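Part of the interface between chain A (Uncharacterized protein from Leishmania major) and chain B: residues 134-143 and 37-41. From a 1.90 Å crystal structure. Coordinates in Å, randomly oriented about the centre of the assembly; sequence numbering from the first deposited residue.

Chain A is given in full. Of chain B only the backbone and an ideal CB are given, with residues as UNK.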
ATOM      1  N   GLU A 134      12.032  21.966  -7.852  1.00 20.32           N
ATOM      2  CA  GLU A 134      10.856  21.141  -8.160  1.00 20.09           C
ATOM      3  C   GLU A 134      10.325  20.398  -6.935  1.00 19.45           C
ATOM      4  O   GLU A 134       9.116  20.262  -6.758  1.00 18.28           O
ATOM      5  CB  GLU A 134      11.191  20.157  -9.282  1.00 20.45           C
ATOM      6  CG  GLU A 134      11.469  20.845 -10.613  1.00 21.82           C
ATOM      7  CD  GLU A 134      12.022  19.912 -11.678  1.00 24.84           C
ATOM      8  OE1 GLU A 134      12.505  18.796 -11.356  1.00 25.84           O
ATOM      9  OE2 GLU A 134      12.000  20.327 -12.859  1.00 27.69           O
ATOM     10  N   LEU A 135      11.232  19.911  -6.092  1.00 19.22           N
ATOM     11  CA  LEU A 135      10.860  19.237  -4.862  1.00 19.12           C
ATOM     12  C   LEU A 135      10.130  20.181  -3.926  1.00 19.06           C
ATOM     13  O   LEU A 135       9.217  19.755  -3.222  1.00 19.31           O
ATOM     14  CB  LEU A 135      12.103  18.700  -4.137  1.00 19.29           C
ATOM     15  CG  LEU A 135      12.711  17.412  -4.676  1.00 18.75           C
ATOM     16  CD1 LEU A 135      13.997  17.095  -3.889  1.00 19.24           C
ATOM     17  CD2 LEU A 135      11.708  16.261  -4.596  1.00 17.74           C
ATOM     18  N   ALA A 136      10.553  21.442  -3.883  1.00 17.95           N
ATOM     19  CA  ALA A 136       9.947  22.405  -2.965  1.00 18.34           C
ATOM     20  C   ALA A 136       8.520  22.750  -3.415  1.00 18.87           C
ATOM     21  O   ALA A 136       7.592  22.872  -2.613  1.00 18.43           O
ATOM     22  CB  ALA A 136      10.804  23.669  -2.905  1.00 18.93           C
ATOM     23  N   GLU A 137       8.392  22.927  -4.720  1.00 19.00           N
ATOM     24  CA  GLU A 137       7.136  23.183  -5.391  1.00 20.04           C
ATOM     25  C   GLU A 137       6.121  22.056  -5.127  1.00 18.85           C
ATOM     26  O   GLU A 137       5.005  22.294  -4.667  1.00 18.23           O
ATOM     27  CB  GLU A 137       7.466  23.335  -6.878  1.00 20.72           C
ATOM     28  CG  GLU A 137       6.347  23.711  -7.783  1.00 24.90           C
ATOM     29  CD  GLU A 137       6.867  24.248  -9.114  1.00 29.08           C
ATOM     30  OE1 GLU A 137       7.855  23.685  -9.680  1.00 31.07           O
ATOM     31  OE2 GLU A 137       6.282  25.244  -9.578  1.00 32.20           O
ATOM     32  N   ASP A 138       6.536  20.819  -5.354  1.00 18.55           N
ATOM     33  CA  ASP A 138       5.676  19.671  -5.074  1.00 18.28           C
ATOM     34  C   ASP A 138       5.357  19.575  -3.583  1.00 18.14           C
ATOM     35  O   ASP A 138       4.238  19.249  -3.227  1.00 17.53           O
ATOM     36  CB  ASP A 138       6.306  18.353  -5.551  1.00 18.38           C
ATOM     37  CG  ASP A 138       6.578  18.330  -7.056  1.00 19.53           C
ATOM     38  OD1 ASP A 138       6.043  19.193  -7.802  1.00 20.95           O
ATOM     39  OD2 ASP A 138       7.348  17.443  -7.492  1.00 21.92           O
ATOM     40  N   ALA A 139       6.328  19.857  -2.710  1.00 18.08           N
ATOM     41  CA  ALA A 139       6.107  19.720  -1.263  1.00 17.97           C
ATOM     42  C   ALA A 139       5.080  20.726  -0.788  1.00 18.28           C
ATOM     43  O   ALA A 139       4.242  20.409   0.049  1.00 18.24           O
ATOM     44  CB  ALA A 139       7.413  19.891  -0.494  1.00 18.31           C
ATOM     45  N   LYS A 140       5.151  21.944  -1.332  1.00 18.82           N
ATOM     46  CA  LYS A 140       4.203  22.997  -1.003  1.00 19.05           C
ATOM     47  C   LYS A 140       2.787  22.654  -1.461  1.00 18.44           C
ATOM     48  O   LYS A 140       1.831  22.781  -0.696  1.00 18.31           O
ATOM     49  CB  LYS A 140       4.617  24.321  -1.646  1.00 19.68           C
ATOM     50  CG  LYS A 140       3.653  25.479  -1.356  1.00 21.25           C
ATOM     51  CD  LYS A 140       4.123  26.790  -2.023  1.00 24.52           C
ATOM     52  CE  LYS A 140       3.138  27.949  -1.812  1.00 25.00           C
ATOM     53  NZ  LYS A 140       3.365  29.030  -2.823  1.00 27.68           N
ATOM     54  N   ARG A 141       2.662  22.257  -2.722  1.00 17.86           N
ATOM     55  CA  ARG A 141       1.350  21.911  -3.307  1.00 17.77           C
ATOM     56  C   ARG A 141       0.708  20.750  -2.528  1.00 16.64           C
ATOM     57  O   ARG A 141      -0.437  20.823  -2.101  1.00 16.11           O
ATOM     58  CB  ARG A 141       1.516  21.531  -4.783  1.00 17.75           C
ATOM     59  CG  ARG A 141       0.227  20.982  -5.447  1.00 18.69           C
ATOM     60  CD  ARG A 141       0.277  21.093  -6.964  1.00 19.52           C
ATOM     61  NE  ARG A 141       1.223  20.158  -7.577  1.00 19.78           N
ATOM     62  CZ  ARG A 141       0.999  18.867  -7.795  1.00 22.52           C
ATOM     63  NH1 ARG A 141      -0.148  18.272  -7.403  1.00 24.55           N
ATOM     64  NH2 ARG A 141       1.947  18.137  -8.387  1.00 22.66           N
ATOM     65  N   TYR A 142       1.469  19.693  -2.327  1.00 17.00           N
ATOM     66  CA  TYR A 142       0.994  18.543  -1.568  1.00 17.64           C
ATOM     67  C   TYR A 142       0.596  18.885  -0.120  1.00 18.59           C
ATOM     68  O   TYR A 142      -0.453  18.447   0.356  1.00 18.34           O
ATOM     69  CB  TYR A 142       2.078  17.468  -1.536  1.00 18.23           C
ATOM     70  CG  TYR A 142       2.277  16.655  -2.800  1.00 18.11           C
ATOM     71  CD1 TYR A 142       1.529  16.876  -3.962  1.00 18.05           C
ATOM     72  CD2 TYR A 142       3.229  15.650  -2.818  1.00 18.70           C
ATOM     73  CE1 TYR A 142       1.736  16.104  -5.092  1.00 17.08           C
ATOM     74  CE2 TYR A 142       3.437  14.874  -3.934  1.00 18.96           C
ATOM     75  CZ  TYR A 142       2.701  15.104  -5.062  1.00 18.53           C
ATOM     76  OH  TYR A 142       2.954  14.318  -6.142  1.00 19.24           O
ATOM     77  N   SER A 143       1.427  19.634   0.604  1.00 19.43           N
ATOM     78  CA  SER A 143       1.114  19.906   2.007  1.00 20.72           C
ATOM     79  C   SER A 143      -0.109  20.796   2.170  1.00 21.35           C
ATOM     80  O   SER A 143      -0.921  20.596   3.087  1.00 21.86           O
ATOM     81  CB  SER A 143       2.294  20.529   2.729  1.00 21.00           C
ATOM     82  OG  SER A 143       2.435  21.861   2.379  1.00 22.92           O
TER
ATOM     83  N   UNK B  37       6.855  12.953   3.282  1.00 21.99           N
ATOM     84  CA  UNK B  37       7.807  13.791   2.589  1.00 22.40           C
ATOM     85  C   UNK B  37       8.077  13.309   1.152  1.00 22.26           C
ATOM     86  O   UNK B  37       7.585  12.265   0.720  1.00 21.50           O
ATOM     87  CB  UNK B  37       9.115  13.840   3.382  1.00 22.40           C
ATOM     88  N   UNK B  38       8.843  14.095   0.408  1.00 21.74           N
ATOM     89  CA  UNK B  38       9.169  13.759  -0.974  1.00 22.23           C
ATOM     90  C   UNK B  38      10.286  12.711  -1.042  1.00 22.48           C
ATOM     91  O   UNK B  38      11.139  12.628  -0.154  1.00 22.21           O
ATOM     92  CB  UNK B  38       9.580  15.018  -1.740  1.00 22.23           C
ATOM     93  N   UNK B  39      10.280  11.900  -2.097  1.00 22.71           N
ATOM     94  CA  UNK B  39      11.368  10.959  -2.323  1.00 23.36           C
ATOM     95  C   UNK B  39      12.417  11.710  -3.148  1.00 23.60           C
ATOM     96  O   UNK B  39      12.121  12.222  -4.226  1.00 23.32           O
ATOM     97  CB  UNK B  39      10.888   9.688  -3.027  1.00 23.36           C
ATOM     98  N   UNK B  40      13.642  11.778  -2.632  1.00 23.80           N
ATOM     99  CA  UNK B  40      14.724  12.461  -3.336  1.00 24.23           C
ATOM    100  C   UNK B  40      15.383  11.553  -4.384  1.00 24.82           C
ATOM    101  O   UNK B  40      16.279  11.999  -5.107  1.00 24.65           O
ATOM    102  CB  UNK B  40      15.772  12.950  -2.334  1.00 24.23           C
ATOM    103  N   UNK B  41      14.952  10.289  -4.450  1.00 25.11           N
ATOM    104  CA  UNK B  41      15.325   9.370  -5.543  1.00 25.90           C
ATOM    105  C   UNK B  41      14.068   8.825  -6.212  1.00 25.37           C
ATOM    106  O   UNK B  41      13.802   7.617  -6.138  1.00 25.56           O
ATOM    107  CB  UNK B  41      16.188   8.220  -5.021  1.00 25.90           C
TER

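Chain A presents one side of a helix to the short segment of chain B, and the residues that line this side, A:Leu135, A:Asp138, A:Ala139 and A:Tyr142, recur at the three- and four-residue spacing of helical turns. The helix's backbone N-H and C=O groups in this stretch are largely paired with one another, as in the bond from A:Ala139 N to A:Leu135 O at 2.9 Å, so what it offers a partner is mainly side-chain surface.

Position 37 lies in an extended strand, with phi/psi of -157/174, and its CA-to-CB bond points away from the helix. No atom of the chain A stretch comes within 5.5 Å of the ideal CB. Chain A therefore sets no preference here; the extended backbone would accept a beta-branched or aromatic residue comfortably, but many others as well. The deposited residue is B:Phe37, whose ring makes no contact with the helix.

Position 38 is still in the strand, and the alternation of side chains now turns CA-to-CB toward chain A. The ideal CB sits 3.8 Å from A:Leu135 CD2 and 5.5 Å from A:Ala139 CB. Beyond it, the small A:Ala139 leaves room over the helix, bordered by A:Leu135, the CB of A:Asp138 and the ring of A:Tyr142. A mostly apolar groove of this shape calls for a long apolar side chain; leucine, isoleucine or methionine are all reasonable, and a flexible unbranched chain could reach farthest along it. A carboxylate would be a poor choice beside A:Asp138. The residue is B:Met38, with all three chi angles in the m well. Its CB packs on A:Leu135 CD2 at 3.8 Å, and its CG passes A:Ala139 CB at 4.1 Å. The sulfur then reaches the tyrosine, SD lying 3.7 Å from A:Tyr142 CD2 and 4.7 Å from the ring centroid in an oblique sulfur-aromatic approach. Finally CE comes to 3.6 Å from A:Asp138 CB, touching the aliphatic part of that residue, while both carboxylate oxygens are hydrogen-bonded elsewhere in the structure. This one side chain touches all four contacting residues of the helix.

At position 39 the strand has given way to loop and CA-to-CB points away again, so a polar residue is as acceptable as any. The contact made here is by backbone: the carbonyl O lies 4.1 Å from A:Leu135 CD2. The residue is B:Asp39, and its OD1 accepts a hydrogen bond of 2.9 Å from the backbone N of position 41, bracing the turn.

Position 40 points sideways, its ideal CB 4.8 Å from A:Leu135 CD1. Valine, isoleucine or leucine could cover that methyl, though a longer polar chain could also pass by. In B:Ile40, CG2 meets A:Leu135 CD1 at 4.1 Å, while the end of the side chain leads away.

Position 41 is out of reach of the helix, which leaves its side chain unspecified; a polar residue is plausible. It is B:Asn41.

Chain B 37-41: FMDIN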
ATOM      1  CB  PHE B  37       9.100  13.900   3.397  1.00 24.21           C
ATOM      2  CG  PHE B  37       9.635  12.598   3.848  1.00 25.02           C
ATOM      3  CD1 PHE B  37      10.485  11.873   3.030  1.00 28.42           C
ATOM      4  CD2 PHE B  37       9.309  12.100   5.090  1.00 27.85           C
ATOM      5  CE1 PHE B  37      11.012  10.644   3.444  1.00 29.85           C
ATOM      6  CE2 PHE B  37       9.818  10.882   5.523  1.00 29.65           C
ATOM      7  CZ  PHE B  37      10.673  10.141   4.693  1.00 29.91           C
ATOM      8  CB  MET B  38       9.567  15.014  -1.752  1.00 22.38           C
ATOM      9  CG  MET B  38       8.542  16.181  -1.704  1.00 23.42           C
ATOM     10  SD  MET B  38       6.896  15.770  -2.322  1.00 24.37           S
ATOM     11  CE  MET B  38       7.324  15.246  -3.985  1.00 22.63           C
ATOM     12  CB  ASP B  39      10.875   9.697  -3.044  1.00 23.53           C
ATOM     13  CG  ASP B  39      11.841   8.517  -2.916  1.00 24.42           C
ATOM     14  OD1 ASP B  39      13.047   8.717  -2.983  1.00 26.51           O
ATOM     15  OD2 ASP B  39      11.402   7.351  -2.783  1.00 27.64           O
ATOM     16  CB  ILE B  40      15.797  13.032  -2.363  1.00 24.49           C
ATOM     17  CG1 ILE B  40      16.491  11.904  -1.602  1.00 24.78           C
ATOM     18  CG2 ILE B  40      15.160  14.023  -1.381  1.00 23.11           C
ATOM     19  CD1 ILE B  40      17.922  12.278  -1.149  1.00 28.48           C
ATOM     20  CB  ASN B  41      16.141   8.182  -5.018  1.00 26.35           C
ATOM     21  CG  ASN B  41      17.497   8.582  -4.481  1.00 28.94           C
ATOM     22  OD1 ASN B  41      17.866   8.196  -3.364  1.00 31.82           O
ATOM     23  ND2 ASN B  41      18.255   9.342  -5.272  1.00 30.46           N
TER
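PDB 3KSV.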